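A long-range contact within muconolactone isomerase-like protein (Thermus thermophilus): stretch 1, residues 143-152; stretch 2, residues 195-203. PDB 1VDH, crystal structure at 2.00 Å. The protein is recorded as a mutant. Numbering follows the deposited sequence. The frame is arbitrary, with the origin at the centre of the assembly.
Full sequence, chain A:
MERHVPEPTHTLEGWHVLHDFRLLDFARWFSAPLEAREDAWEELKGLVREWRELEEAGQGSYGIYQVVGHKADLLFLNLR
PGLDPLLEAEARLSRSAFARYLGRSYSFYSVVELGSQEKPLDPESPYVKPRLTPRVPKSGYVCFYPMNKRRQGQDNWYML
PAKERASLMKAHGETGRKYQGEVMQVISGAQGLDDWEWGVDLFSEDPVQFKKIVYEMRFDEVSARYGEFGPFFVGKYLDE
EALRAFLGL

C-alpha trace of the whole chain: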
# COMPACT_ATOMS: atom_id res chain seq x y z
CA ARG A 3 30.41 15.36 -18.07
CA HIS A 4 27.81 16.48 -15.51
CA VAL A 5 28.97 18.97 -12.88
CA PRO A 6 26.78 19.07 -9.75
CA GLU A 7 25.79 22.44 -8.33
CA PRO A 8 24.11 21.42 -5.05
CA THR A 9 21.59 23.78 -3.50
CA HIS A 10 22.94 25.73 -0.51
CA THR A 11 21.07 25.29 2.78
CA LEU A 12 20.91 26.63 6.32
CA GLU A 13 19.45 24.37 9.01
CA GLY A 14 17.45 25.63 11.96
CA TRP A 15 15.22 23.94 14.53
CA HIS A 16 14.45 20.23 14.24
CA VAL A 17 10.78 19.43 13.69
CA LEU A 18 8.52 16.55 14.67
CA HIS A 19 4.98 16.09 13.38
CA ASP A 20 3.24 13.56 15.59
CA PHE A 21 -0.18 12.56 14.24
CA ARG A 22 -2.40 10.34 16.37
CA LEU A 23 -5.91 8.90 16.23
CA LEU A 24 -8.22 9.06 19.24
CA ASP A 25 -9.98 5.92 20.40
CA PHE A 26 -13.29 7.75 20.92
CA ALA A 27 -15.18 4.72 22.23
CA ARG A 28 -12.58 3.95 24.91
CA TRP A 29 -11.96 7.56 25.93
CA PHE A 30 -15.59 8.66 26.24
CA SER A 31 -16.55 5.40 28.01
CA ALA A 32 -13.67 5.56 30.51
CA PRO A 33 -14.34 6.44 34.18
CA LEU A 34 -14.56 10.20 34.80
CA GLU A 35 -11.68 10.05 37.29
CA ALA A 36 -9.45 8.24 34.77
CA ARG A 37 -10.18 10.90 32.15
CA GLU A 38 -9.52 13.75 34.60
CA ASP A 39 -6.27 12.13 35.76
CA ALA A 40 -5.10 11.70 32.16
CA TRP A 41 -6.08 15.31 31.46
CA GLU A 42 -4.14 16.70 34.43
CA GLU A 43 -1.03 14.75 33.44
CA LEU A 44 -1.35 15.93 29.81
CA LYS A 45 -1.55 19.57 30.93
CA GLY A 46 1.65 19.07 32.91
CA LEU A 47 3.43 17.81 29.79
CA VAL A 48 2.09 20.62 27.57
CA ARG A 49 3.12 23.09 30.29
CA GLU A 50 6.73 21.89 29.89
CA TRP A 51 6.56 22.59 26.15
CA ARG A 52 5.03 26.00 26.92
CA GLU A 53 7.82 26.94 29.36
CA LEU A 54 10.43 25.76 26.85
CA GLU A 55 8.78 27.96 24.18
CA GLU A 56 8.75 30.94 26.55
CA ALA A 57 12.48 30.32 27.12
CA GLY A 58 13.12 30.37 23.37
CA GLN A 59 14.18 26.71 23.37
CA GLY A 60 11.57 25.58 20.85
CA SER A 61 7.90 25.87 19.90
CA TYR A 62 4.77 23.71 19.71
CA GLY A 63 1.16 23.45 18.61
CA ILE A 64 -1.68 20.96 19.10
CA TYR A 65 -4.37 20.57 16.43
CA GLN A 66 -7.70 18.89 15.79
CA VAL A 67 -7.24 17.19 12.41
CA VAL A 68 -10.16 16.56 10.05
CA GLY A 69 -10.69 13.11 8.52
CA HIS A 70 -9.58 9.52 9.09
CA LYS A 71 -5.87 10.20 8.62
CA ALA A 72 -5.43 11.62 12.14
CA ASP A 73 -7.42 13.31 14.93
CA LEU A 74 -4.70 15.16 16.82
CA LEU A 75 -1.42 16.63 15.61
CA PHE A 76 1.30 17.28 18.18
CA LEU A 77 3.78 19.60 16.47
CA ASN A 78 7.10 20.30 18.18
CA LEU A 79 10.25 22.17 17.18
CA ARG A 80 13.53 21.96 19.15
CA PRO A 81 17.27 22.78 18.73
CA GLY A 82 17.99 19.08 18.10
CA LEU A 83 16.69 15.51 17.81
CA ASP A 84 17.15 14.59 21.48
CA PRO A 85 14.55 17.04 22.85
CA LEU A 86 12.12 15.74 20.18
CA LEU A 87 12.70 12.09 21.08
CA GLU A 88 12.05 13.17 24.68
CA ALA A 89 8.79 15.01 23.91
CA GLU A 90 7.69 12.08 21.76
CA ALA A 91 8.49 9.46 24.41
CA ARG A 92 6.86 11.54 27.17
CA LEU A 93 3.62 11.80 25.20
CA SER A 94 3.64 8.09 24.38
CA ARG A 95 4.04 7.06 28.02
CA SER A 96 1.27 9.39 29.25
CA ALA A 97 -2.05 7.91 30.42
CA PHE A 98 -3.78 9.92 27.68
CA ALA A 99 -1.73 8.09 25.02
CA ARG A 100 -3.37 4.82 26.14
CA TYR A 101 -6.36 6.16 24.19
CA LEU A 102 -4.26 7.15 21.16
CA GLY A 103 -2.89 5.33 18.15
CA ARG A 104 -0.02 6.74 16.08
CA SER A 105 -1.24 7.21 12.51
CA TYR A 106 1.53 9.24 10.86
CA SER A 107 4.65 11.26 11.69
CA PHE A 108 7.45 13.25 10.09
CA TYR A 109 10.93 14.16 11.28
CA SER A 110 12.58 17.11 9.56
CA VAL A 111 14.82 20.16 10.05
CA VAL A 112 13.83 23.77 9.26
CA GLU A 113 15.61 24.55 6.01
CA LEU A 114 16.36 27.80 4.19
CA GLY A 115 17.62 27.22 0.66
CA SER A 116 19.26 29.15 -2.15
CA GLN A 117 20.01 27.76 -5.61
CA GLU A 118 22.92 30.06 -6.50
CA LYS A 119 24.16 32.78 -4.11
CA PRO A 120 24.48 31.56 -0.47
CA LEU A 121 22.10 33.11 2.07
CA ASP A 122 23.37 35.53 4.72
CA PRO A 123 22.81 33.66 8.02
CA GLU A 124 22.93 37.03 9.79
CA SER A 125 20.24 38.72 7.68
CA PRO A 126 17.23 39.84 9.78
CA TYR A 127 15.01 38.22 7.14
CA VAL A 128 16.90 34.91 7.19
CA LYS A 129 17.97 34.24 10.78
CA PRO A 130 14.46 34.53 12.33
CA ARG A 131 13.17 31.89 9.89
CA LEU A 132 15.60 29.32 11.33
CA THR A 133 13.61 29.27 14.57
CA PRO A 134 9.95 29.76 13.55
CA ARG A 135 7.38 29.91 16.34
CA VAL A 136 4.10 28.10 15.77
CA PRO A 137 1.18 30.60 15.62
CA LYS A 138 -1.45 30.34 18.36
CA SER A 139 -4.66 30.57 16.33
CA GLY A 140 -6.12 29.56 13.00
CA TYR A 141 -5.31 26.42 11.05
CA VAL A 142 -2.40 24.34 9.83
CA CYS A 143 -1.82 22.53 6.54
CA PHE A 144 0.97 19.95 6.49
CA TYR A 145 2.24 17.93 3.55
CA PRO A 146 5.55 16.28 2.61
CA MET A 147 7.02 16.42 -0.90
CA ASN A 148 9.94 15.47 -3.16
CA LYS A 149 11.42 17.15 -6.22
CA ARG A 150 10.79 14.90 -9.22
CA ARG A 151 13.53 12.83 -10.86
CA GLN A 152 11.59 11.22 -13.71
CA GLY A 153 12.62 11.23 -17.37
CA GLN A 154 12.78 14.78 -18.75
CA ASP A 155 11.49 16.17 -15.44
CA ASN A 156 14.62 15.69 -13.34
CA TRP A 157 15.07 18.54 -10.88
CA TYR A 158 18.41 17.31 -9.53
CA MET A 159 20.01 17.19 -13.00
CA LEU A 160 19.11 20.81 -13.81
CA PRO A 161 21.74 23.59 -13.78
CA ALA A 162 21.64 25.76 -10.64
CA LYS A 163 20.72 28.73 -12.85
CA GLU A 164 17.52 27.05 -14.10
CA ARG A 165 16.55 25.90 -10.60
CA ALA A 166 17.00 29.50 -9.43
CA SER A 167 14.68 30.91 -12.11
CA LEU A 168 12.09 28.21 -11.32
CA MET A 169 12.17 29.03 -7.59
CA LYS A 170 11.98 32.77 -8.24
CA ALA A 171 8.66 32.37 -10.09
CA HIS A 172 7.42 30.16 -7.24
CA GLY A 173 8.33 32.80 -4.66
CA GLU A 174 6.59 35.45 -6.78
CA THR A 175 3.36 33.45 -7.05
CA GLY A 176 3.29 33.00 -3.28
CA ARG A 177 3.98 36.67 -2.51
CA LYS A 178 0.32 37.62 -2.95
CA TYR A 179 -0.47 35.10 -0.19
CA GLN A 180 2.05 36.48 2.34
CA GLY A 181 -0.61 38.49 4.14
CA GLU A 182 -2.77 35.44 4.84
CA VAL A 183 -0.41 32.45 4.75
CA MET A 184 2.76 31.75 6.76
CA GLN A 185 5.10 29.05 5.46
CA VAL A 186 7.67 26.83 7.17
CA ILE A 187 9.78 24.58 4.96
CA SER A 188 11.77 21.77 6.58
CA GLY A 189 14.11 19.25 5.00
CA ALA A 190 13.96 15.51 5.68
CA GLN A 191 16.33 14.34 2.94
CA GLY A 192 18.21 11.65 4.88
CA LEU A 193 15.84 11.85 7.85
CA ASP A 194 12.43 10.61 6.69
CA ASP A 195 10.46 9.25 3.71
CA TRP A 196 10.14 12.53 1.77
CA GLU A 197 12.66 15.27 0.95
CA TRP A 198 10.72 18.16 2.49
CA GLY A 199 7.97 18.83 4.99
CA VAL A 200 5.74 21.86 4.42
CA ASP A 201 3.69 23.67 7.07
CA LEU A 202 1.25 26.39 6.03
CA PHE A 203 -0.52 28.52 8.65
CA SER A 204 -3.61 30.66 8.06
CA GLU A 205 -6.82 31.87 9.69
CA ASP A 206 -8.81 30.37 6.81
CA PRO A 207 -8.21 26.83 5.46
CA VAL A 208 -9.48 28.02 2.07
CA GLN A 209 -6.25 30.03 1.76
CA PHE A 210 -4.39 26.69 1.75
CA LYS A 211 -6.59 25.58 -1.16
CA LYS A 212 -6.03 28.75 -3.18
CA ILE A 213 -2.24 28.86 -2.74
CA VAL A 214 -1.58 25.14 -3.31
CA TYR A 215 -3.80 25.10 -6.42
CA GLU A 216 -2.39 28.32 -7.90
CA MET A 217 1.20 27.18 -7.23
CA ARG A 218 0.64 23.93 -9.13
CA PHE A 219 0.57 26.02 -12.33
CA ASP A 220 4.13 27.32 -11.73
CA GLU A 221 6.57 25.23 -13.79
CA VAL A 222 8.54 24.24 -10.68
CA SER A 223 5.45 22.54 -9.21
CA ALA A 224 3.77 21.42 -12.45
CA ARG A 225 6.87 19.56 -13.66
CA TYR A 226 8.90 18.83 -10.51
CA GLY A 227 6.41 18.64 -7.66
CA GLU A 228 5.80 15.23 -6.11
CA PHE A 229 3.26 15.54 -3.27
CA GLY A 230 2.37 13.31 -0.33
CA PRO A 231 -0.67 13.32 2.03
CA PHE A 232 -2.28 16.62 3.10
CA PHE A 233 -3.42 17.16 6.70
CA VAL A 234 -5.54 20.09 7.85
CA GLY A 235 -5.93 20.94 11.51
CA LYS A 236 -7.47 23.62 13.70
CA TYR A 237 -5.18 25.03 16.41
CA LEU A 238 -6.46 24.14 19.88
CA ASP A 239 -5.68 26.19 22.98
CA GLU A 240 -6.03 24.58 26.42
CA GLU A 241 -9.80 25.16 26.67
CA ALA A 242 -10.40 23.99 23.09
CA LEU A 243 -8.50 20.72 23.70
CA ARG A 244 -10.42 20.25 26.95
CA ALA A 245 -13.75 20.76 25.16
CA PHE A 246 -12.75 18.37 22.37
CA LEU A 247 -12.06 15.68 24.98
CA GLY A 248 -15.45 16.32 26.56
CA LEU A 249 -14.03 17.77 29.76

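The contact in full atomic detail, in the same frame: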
# COMPACT_ATOMS: atom_id res chain seq x y z
N CYS A 143 -1.78 23.43 7.68
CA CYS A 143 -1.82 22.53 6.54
C CYS A 143 -0.42 21.94 6.46
O CYS A 143 0.56 22.68 6.35
CB CYS A 143 -2.12 23.26 5.23
SG CYS A 143 -1.76 22.27 3.73
N PHE A 144 -0.32 20.62 6.59
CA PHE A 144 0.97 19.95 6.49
C PHE A 144 0.97 18.93 5.36
O PHE A 144 0.02 18.16 5.22
CB PHE A 144 1.36 19.21 7.78
CG PHE A 144 2.53 18.27 7.60
CD1 PHE A 144 2.33 16.90 7.47
CD2 PHE A 144 3.82 18.77 7.47
CE1 PHE A 144 3.40 16.04 7.21
CE2 PHE A 144 4.90 17.93 7.21
CZ PHE A 144 4.69 16.56 7.07
N TYR A 145 2.07 18.90 4.62
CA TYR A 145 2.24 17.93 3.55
C TYR A 145 3.71 17.78 3.22
O TYR A 145 4.48 18.74 3.33
CB TYR A 145 1.47 18.34 2.28
CG TYR A 145 1.93 19.63 1.64
CD1 TYR A 145 2.85 19.62 0.59
CD2 TYR A 145 1.41 20.85 2.05
CE1 TYR A 145 3.24 20.81 -0.03
CE2 TYR A 145 1.79 22.04 1.43
CZ TYR A 145 2.70 22.01 0.39
OH TYR A 145 3.07 23.18 -0.22
N PRO A 146 4.15 16.54 2.96
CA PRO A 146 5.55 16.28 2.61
C PRO A 146 5.64 16.28 1.08
O PRO A 146 4.62 16.16 0.39
CB PRO A 146 5.78 14.89 3.20
CG PRO A 146 4.48 14.21 2.93
CD PRO A 146 3.45 15.28 3.28
N MET A 147 6.85 16.42 0.55
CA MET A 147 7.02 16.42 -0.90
C MET A 147 8.46 16.14 -1.30
O MET A 147 9.38 16.25 -0.48
CB MET A 147 6.58 17.77 -1.50
CG MET A 147 7.45 18.97 -1.10
SD MET A 147 6.91 20.53 -1.88
CE MET A 147 7.48 20.30 -3.55
N ASN A 148 8.63 15.74 -2.55
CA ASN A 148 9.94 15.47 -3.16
C ASN A 148 10.01 16.33 -4.42
O ASN A 148 8.99 16.85 -4.89
CB ASN A 148 10.06 14.03 -3.66
CG ASN A 148 9.93 13.00 -2.56
OD1 ASN A 148 9.42 11.90 -2.79
ND2 ASN A 148 10.42 13.33 -1.38
N LYS A 149 11.21 16.45 -4.96
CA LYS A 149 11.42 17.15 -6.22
C LYS A 149 11.62 15.99 -7.19
O LYS A 149 12.46 15.11 -6.98
CB LYS A 149 12.65 18.06 -6.17
CG LYS A 149 12.33 19.49 -5.72
CD LYS A 149 11.58 20.26 -6.80
CE LYS A 149 11.39 21.74 -6.43
NZ LYS A 149 10.52 21.93 -5.24
N ARG A 150 10.78 15.96 -8.22
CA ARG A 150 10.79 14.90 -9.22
C ARG A 150 12.11 14.62 -9.93
O ARG A 150 12.88 15.53 -10.24
CB ARG A 150 9.68 15.16 -10.24
CG ARG A 150 9.51 14.09 -11.30
CD ARG A 150 8.40 14.45 -12.27
NE ARG A 150 7.07 14.39 -11.65
CZ ARG A 150 5.97 14.86 -12.21
NH1 ARG A 150 4.80 14.75 -11.59
NH2 ARG A 150 6.02 15.47 -13.39
N ARG A 151 12.36 13.33 -10.16
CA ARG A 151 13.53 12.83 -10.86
C ARG A 151 13.02 11.75 -11.81
O ARG A 151 13.33 10.57 -11.67
CB ARG A 151 14.54 12.21 -9.87
CG ARG A 151 15.21 13.20 -8.92
CD ARG A 151 16.14 12.50 -7.93
NE ARG A 151 15.43 11.50 -7.13
CZ ARG A 151 15.63 10.19 -7.21
NH1 ARG A 151 14.92 9.36 -6.45
NH2 ARG A 151 16.54 9.70 -8.04
N GLN A 152 12.17 12.16 -12.76
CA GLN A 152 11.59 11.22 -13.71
C GLN A 152 11.75 11.70 -15.15
O GLN A 152 11.28 12.79 -15.50
CB GLN A 152 10.10 11.01 -13.43
CG GLN A 152 9.74 10.55 -12.01
CD GLN A 152 10.25 9.15 -11.67
OE1 GLN A 152 10.53 8.86 -10.50
NE2 GLN A 152 10.36 8.29 -12.67
N ASP A 195 10.88 9.76 5.02
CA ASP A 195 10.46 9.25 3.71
C ASP A 195 10.32 10.21 2.53
O ASP A 195 10.29 9.78 1.39
CB ASP A 195 9.19 8.42 3.87
CG ASP A 195 9.38 7.23 4.80
OD1 ASP A 195 10.50 7.03 5.31
OD2 ASP A 195 8.40 6.50 5.03
N TRP A 196 10.25 11.51 2.82
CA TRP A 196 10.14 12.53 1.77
C TRP A 196 11.26 13.55 1.97
O TRP A 196 11.81 13.67 3.06
CB TRP A 196 8.77 13.23 1.84
CG TRP A 196 7.59 12.30 1.65
CD1 TRP A 196 7.05 11.46 2.58
CD2 TRP A 196 6.81 12.13 0.46
NE1 TRP A 196 5.98 10.78 2.05
CE2 TRP A 196 5.82 11.18 0.74
CE3 TRP A 196 6.86 12.70 -0.82
CZ2 TRP A 196 4.87 10.77 -0.21
CZ3 TRP A 196 5.92 12.30 -1.77
CH2 TRP A 196 4.94 11.34 -1.46
N GLU A 197 11.58 14.29 0.91
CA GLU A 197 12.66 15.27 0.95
C GLU A 197 12.37 16.53 1.75
O GLU A 197 13.27 17.11 2.35
CB GLU A 197 13.10 15.61 -0.47
CG GLU A 197 13.75 14.43 -1.18
CD GLU A 197 13.74 14.55 -2.69
OE1 GLU A 197 14.20 13.59 -3.34
OE2 GLU A 197 13.28 15.58 -3.23
N TRP A 198 11.11 16.96 1.75
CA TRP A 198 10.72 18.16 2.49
C TRP A 198 9.38 17.99 3.19
O TRP A 198 8.55 17.18 2.80
CB TRP A 198 10.60 19.39 1.58
CG TRP A 198 11.90 19.89 1.04
CD1 TRP A 198 12.78 20.74 1.67
CD2 TRP A 198 12.49 19.56 -0.22
NE1 TRP A 198 13.88 20.95 0.87
CE2 TRP A 198 13.73 20.24 -0.29
CE3 TRP A 198 12.09 18.76 -1.30
CZ2 TRP A 198 14.58 20.13 -1.41
CZ3 TRP A 198 12.93 18.66 -2.41
CH2 TRP A 198 14.16 19.34 -2.45
N GLY A 199 9.22 18.78 4.25
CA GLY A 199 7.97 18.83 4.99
C GLY A 199 7.53 20.28 4.81
O GLY A 199 8.38 21.18 4.81
N VAL A 200 6.24 20.50 4.59
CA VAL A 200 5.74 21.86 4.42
C VAL A 200 4.59 22.15 5.38
O VAL A 200 3.61 21.40 5.43
CB VAL A 200 5.22 22.11 2.98
CG1 VAL A 200 4.74 23.56 2.84
CG2 VAL A 200 6.32 21.83 1.95
N ASP A 201 4.72 23.23 6.14
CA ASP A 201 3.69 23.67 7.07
C ASP A 201 3.18 25.04 6.65
O ASP A 201 3.96 25.98 6.51
CB ASP A 201 4.24 23.81 8.49
CG ASP A 201 4.50 22.48 9.14
OD1 ASP A 201 3.52 21.83 9.57
OD2 ASP A 201 5.67 22.08 9.20
N LEU A 202 1.88 25.12 6.40
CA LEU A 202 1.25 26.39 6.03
C LEU A 202 0.33 26.76 7.19
O LEU A 202 -0.31 25.89 7.78
CB LEU A 202 0.41 26.23 4.74
CG LEU A 202 1.10 25.69 3.48
CD1 LEU A 202 0.11 25.68 2.31
CD2 LEU A 202 2.32 26.54 3.14
N PHE A 203 0.31 28.04 7.55
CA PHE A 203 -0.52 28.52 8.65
C PHE A 203 -1.39 29.66 8.15
O PHE A 203 -0.90 30.56 7.46
CB PHE A 203 0.36 29.01 9.81
CG PHE A 203 1.29 27.96 10.35
CD1 PHE A 203 0.82 26.96 11.20
CD2 PHE A 203 2.64 27.98 10.03
CE1 PHE A 203 1.69 26.00 11.72
CE2 PHE A 203 3.52 27.03 10.55
CZ PHE A 203 3.04 26.03 11.40
O HOH W 1 13.57 12.97 -5.76

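Residues 143-149 and 198-203 pair as antiparallel strands; the two stretches that contain them, 143-152 and 195-203, bury 832 Å² of surface between them, both sides summed. Three residue pairs carry reciprocal backbone hydrogen bonds: Cys143 N to Leu202 O (2.9 Å) and Leu202 N to Cys143 O (2.8 Å); Tyr145 N to Val200 O (3.0 Å) and Val200 N to Tyr145 O (2.8 Å); Met147 N to Trp198 O and Trp198 N to Met147 O (both 2.9 Å). Pro146, which has no amide hydrogen to donate, falls at a non-hydrogen-bonded position, where its CA lies 3.1 Å from Trp198 O in a CA-H...O contact.

The side chains of these hydrogen-bonded pairs share one face of the sheet. With chi1 in the p well, the Tyr145 ring swings across to the partner strand and lies flat against Val200, whose CB sits 3.7 Å from the ring centroid. Leu202 fills the space at the ring edge, its CD1 4.1 Å from Tyr145 CE2. Next to the ring, Met147 SD approaches Val200 CG2 at 4.1 Å, so aromatic ring and thioether cover adjoining sides of the branched valine.

On the opposite face, Gly199 leaves room for the Phe144 ring: Phe144 CE2 is 3.9 Å from Gly199 CA, and a CB placed there would come within a tight 3.3 Å of CE2. Farther along, Trp196 points toward the first strand and offers a flat surface to Pro146, whose CG stands almost directly over the five-membered ring, 3.7 Å from its centroid.

Beyond the last bridge, the extended Glu197 side chain takes over from the backbone. Its OE2 accepts a hydrogen bond from Lys149 N (2.8 Å), while a water links Glu197 OE1 (2.6 Å), Lys149 O (2.7 Å) and Arg151 NE (2.7 Å). The aliphatic part of Lys149 rests against Trp198, with CG 3.5 Å from CZ3.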